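Local coordinates for protein STN1 (Saccharomyces cerevisiae, PDB 3KEY) that regulates telomere length and protects chromosome ends, restraining telomerase loading through its interaction with CDC13, at residues Phe96-Ala99 / Glu100-Ser104; Phe139-Cys142 / Leu143-Thr146. All coordinates share one frame; numbering follows the deposited sequence.

In the fold
Contacts 1 and 2 each span a little over two turns, of helices 90-108 and 132-149, which pack against each other in the second winged helix-turn-helix domain of the C-terminal part of STN1. Their centres lie about 9 Å apart, and the buried side chains of the two meet directly. Phe96 CD1 touches Cys142 SG at 3.3 Å, and the CZ of the Phe139 ring reaches Ala99 CA at 3.6 Å. Ile103 CD1 closes the row against Cys142 CB at 3.5 Å and also reaches Leu143. Phe139 and Leu143 continue past this seam to strands 154-161 and 173-180, so the hydrophobic core runs from helix to helix to sheet.

Contact 1. Residues Phe96-Ala99 / Glu100-Ser104; sequences FEYA and EKRIS
Four consecutive backbone bonds tie Phe96-Ala99 to the next turn, Glu100-Ser104. Glu100 N donates to Phe96 O (2.9 Å), and Lys101 N, Arg102 N and Ile103 N repeat the i to i+4 step onto Glu97, Tyr98 and Ala99. Charged side chains line the outer surface. Glu97 and Lys101 run alongside each other, but Glu97 OE1 stays 4.0 Å from Lys101 NZ, too far for a salt bridge, although the charges are complementary. With CG anti to the carbonyl carbon (chi1 -77°) and the chain extended beyond it, Glu100 runs back along the preceding turn and sets OE2 at the edge of the Phe96 ring, in its plane, 3.7 Å from CD1. The ring hydrogens there carry slight positive charge and probably suit the carboxylate. Tyr98 and Arg102 also point the same way. Both have CG anti to the backbone N, and the Arg102 chain then bends at chi2 and chi3, leaving NH2 3.7 Å from Tyr98 OH, with ring and guanidinium planes 41° apart. On the inner face the Ile103 CD1 methyl lies back along the helix, 3.5 Å from Ala99 O, and Phe96, Ala99 and Ile103 pack against helix 132-149. Tyr98 leans instead on Val121, Lys124 and Leu125 of helix 118-125. Such an amphipathic helix, covered by two others, is characteristic of the helical bundle of a winged helix-turn-helix domain.

Contact 2. Residues Phe139-Cys142 / Leu143-Thr146; sequences FKEC and LKRT
Phe139 accepts the Leu143 amide at its carbonyl O (2.8 Å), and the Leu143 side chain, its CG anti to the carbonyl carbon (chi1 -74°), folds back beside the same oxygen, with CG 3.2 Å from Phe139 O. Both side chains also pack on strands 154-161 and 173-180. Lys140 takes part through its carbonyl, bonded to Lys144 N. Glu141 bends at chi2 and divides its carboxylate between two bases. OE1 makes a long salt bridge to Arg145 NE (3.7 Å), the carboxylate and guanidinium planes 75° apart. Glu141 OE2 lies alongside Lys144 CD at 3.6 Å, and a water bridges it to Lys144 NZ, donating to Glu141 OE2 and accepting from the ammonium. Glu141 and Arg145 also touch helix 6-16, so this face of the second winged helix-turn-helix domain meets a helix of the first. Cys142 O receives two donors from one residue: Thr146 N at 2.8 Å and, from above the carbonyl plane, Thr146 OG1 at 2.9 Å. A valine in place of Thr146 would probably leave Cys142 O with the amide bond but without its hydroxyl donor. Thr146 also reaches Met107 of helix 90-108.

Contact 1. Residues Phe96-Ala99 / Glu100-Ser104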
# COMPACT_ATOMS: atom_id res chain seq x y z
N PHE A 96 4.75 7.17 0.31
CA PHE A 96 5.40 6.70 1.52
C PHE A 96 6.27 7.79 2.13
O PHE A 96 6.31 7.95 3.34
CB PHE A 96 6.23 5.45 1.22
CG PHE A 96 5.58 4.18 1.67
CD1 PHE A 96 5.76 3.71 2.97
CD2 PHE A 96 4.73 3.48 0.81
CE1 PHE A 96 5.12 2.56 3.42
CE2 PHE A 96 4.08 2.33 1.25
CZ PHE A 96 4.27 1.87 2.55
N GLU A 97 6.99 8.53 1.28
CA GLU A 97 7.83 9.62 1.79
C GLU A 97 6.92 10.63 2.48
O GLU A 97 7.19 11.04 3.61
CB GLU A 97 8.59 10.29 0.64
CG GLU A 97 10.00 9.76 0.44
CD GLU A 97 10.73 10.46 -0.70
OE1 GLU A 97 10.68 11.71 -0.78
OE2 GLU A 97 11.36 9.75 -1.52
N TYR A 98 5.84 11.01 1.79
CA TYR A 98 4.88 11.96 2.34
C TYR A 98 4.36 11.51 3.73
O TYR A 98 4.35 12.30 4.68
CB TYR A 98 3.73 12.12 1.36
CG TYR A 98 2.63 13.07 1.80
CD1 TYR A 98 1.63 12.66 2.68
CD2 TYR A 98 2.58 14.38 1.31
CE1 TYR A 98 0.60 13.52 3.06
CE2 TYR A 98 1.56 15.25 1.67
CZ TYR A 98 0.57 14.82 2.55
OH TYR A 98 -0.46 15.68 2.89
N ALA A 99 3.93 10.26 3.83
CA ALA A 99 3.41 9.74 5.10
C ALA A 99 4.49 9.74 6.19
O ALA A 99 4.24 10.16 7.32
CB ALA A 99 2.87 8.33 4.90
N GLU A 100 5.69 9.27 5.86
CA GLU A 100 6.79 9.24 6.83
C GLU A 100 7.09 10.63 7.40
O GLU A 100 7.29 10.79 8.60
CB GLU A 100 8.06 8.70 6.18
CG GLU A 100 8.10 7.19 5.99
CD GLU A 100 8.95 6.80 4.80
OE1 GLU A 100 9.94 7.51 4.51
OE2 GLU A 100 8.63 5.78 4.15
N LYS A 101 7.13 11.63 6.52
CA LYS A 101 7.40 13.00 6.95
C LYS A 101 6.27 13.55 7.82
O LYS A 101 6.52 14.20 8.83
CB LYS A 101 7.58 13.92 5.73
CG LYS A 101 8.88 13.69 4.97
CD LYS A 101 8.91 14.52 3.69
CE LYS A 101 10.18 14.29 2.88
NZ LYS A 101 10.11 14.96 1.54
N ARG A 102 5.03 13.28 7.41
CA ARG A 102 3.87 13.76 8.17
C ARG A 102 3.89 13.17 9.58
O ARG A 102 3.76 13.89 10.56
CB ARG A 102 2.57 13.38 7.47
CG ARG A 102 1.31 13.70 8.27
CD ARG A 102 1.31 15.14 8.73
NE ARG A 102 1.49 16.04 7.60
CZ ARG A 102 0.49 16.62 6.94
NH1 ARG A 102 -0.77 16.41 7.30
NH2 ARG A 102 0.76 17.40 5.90
N ILE A 103 4.06 11.85 9.66
CA ILE A 103 4.10 11.15 10.94
C ILE A 103 5.24 11.70 11.80
O ILE A 103 5.08 11.94 13.00
CB ILE A 103 4.30 9.63 10.70
CG1 ILE A 103 2.99 9.02 10.15
CG2 ILE A 103 4.74 8.94 11.97
CD1 ILE A 103 3.18 7.62 9.55
N SER A 104 6.40 11.90 11.17
CA SER A 104 7.57 12.41 11.87
C SER A 104 7.31 13.78 12.53
O SER A 104 7.62 13.97 13.71
CB SER A 104 8.75 12.50 10.91
OG SER A 104 9.88 13.08 11.55

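Contact 2. Residues Phe139-Cys142 / Leu143-Thr146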
# COMPACT_ATOMS: atom_id res chain seq x y z
N PHE A 139 -0.35 4.84 5.34
CA PHE A 139 -0.13 5.29 6.72
C PHE A 139 -0.07 4.13 7.72
O PHE A 139 0.74 4.17 8.65
CB PHE A 139 -1.19 6.33 7.14
CG PHE A 139 -0.84 7.74 6.73
CD1 PHE A 139 -1.13 8.20 5.45
CD2 PHE A 139 -0.15 8.59 7.61
CE1 PHE A 139 -0.75 9.49 5.04
CE2 PHE A 139 0.23 9.87 7.22
CZ PHE A 139 -0.06 10.32 5.93
N LYS A 140 -0.89 3.10 7.52
CA LYS A 140 -0.85 1.95 8.42
C LYS A 140 0.55 1.32 8.41
O LYS A 140 1.12 1.03 9.46
CB LYS A 140 -1.90 0.90 8.02
CG LYS A 140 -3.31 1.22 8.51
CD LYS A 140 -4.31 0.13 8.12
CE LYS A 140 -5.68 0.39 8.76
NZ LYS A 140 -6.68 -0.64 8.35
N GLU A 141 1.10 1.11 7.21
CA GLU A 141 2.43 0.52 7.07
C GLU A 141 3.52 1.40 7.70
O GLU A 141 4.41 0.89 8.39
CB GLU A 141 2.76 0.28 5.60
CG GLU A 141 2.73 -1.17 5.21
CD GLU A 141 3.42 -2.06 6.24
OE1 GLU A 141 4.63 -1.88 6.53
OE2 GLU A 141 2.73 -2.95 6.76
N CYS A 142 3.46 2.70 7.46
CA CYS A 142 4.45 3.60 8.04
C CYS A 142 4.34 3.62 9.56
O CYS A 142 5.34 3.57 10.26
CB CYS A 142 4.27 5.02 7.49
SG CYS A 142 4.67 5.15 5.75
N LEU A 143 3.11 3.70 10.07
CA LEU A 143 2.91 3.72 11.51
C LEU A 143 3.40 2.43 12.14
O LEU A 143 3.97 2.44 13.23
CB LEU A 143 1.42 3.97 11.83
CG LEU A 143 1.00 5.43 11.59
CD1 LEU A 143 -0.51 5.59 11.59
CD2 LEU A 143 1.64 6.31 12.67
N LYS A 144 3.18 1.32 11.45
CA LYS A 144 3.62 0.01 11.93
C LYS A 144 5.15 0.03 12.07
O LYS A 144 5.70 -0.40 13.09
CB LYS A 144 3.17 -1.07 10.93
CG LYS A 144 3.44 -2.51 11.33
CD LYS A 144 2.76 -3.47 10.32
CE LYS A 144 3.10 -4.93 10.60
NZ LYS A 144 2.37 -5.91 9.73
N ARG A 145 5.83 0.57 11.06
CA ARG A 145 7.29 0.66 11.09
C ARG A 145 7.78 1.64 12.14
O ARG A 145 8.78 1.39 12.81
CB ARG A 145 7.83 1.10 9.73
CG ARG A 145 7.55 0.13 8.61
CD ARG A 145 8.06 0.67 7.28
NE ARG A 145 7.95 -0.33 6.22
CZ ARG A 145 8.43 -0.18 5.00
NH1 ARG A 145 9.04 0.95 4.66
NH2 ARG A 145 8.30 -1.16 4.11
N THR A 146 7.07 2.76 12.28
CA THR A 146 7.45 3.78 13.25
C THR A 146 7.40 3.24 14.68
O THR A 146 8.32 3.48 15.48
CB THR A 146 6.55 5.02 13.14
OG1 THR A 146 6.72 5.61 11.84
CG2 THR A 146 6.90 6.05 14.20
O HOH W 1 3.51 -5.34 7.14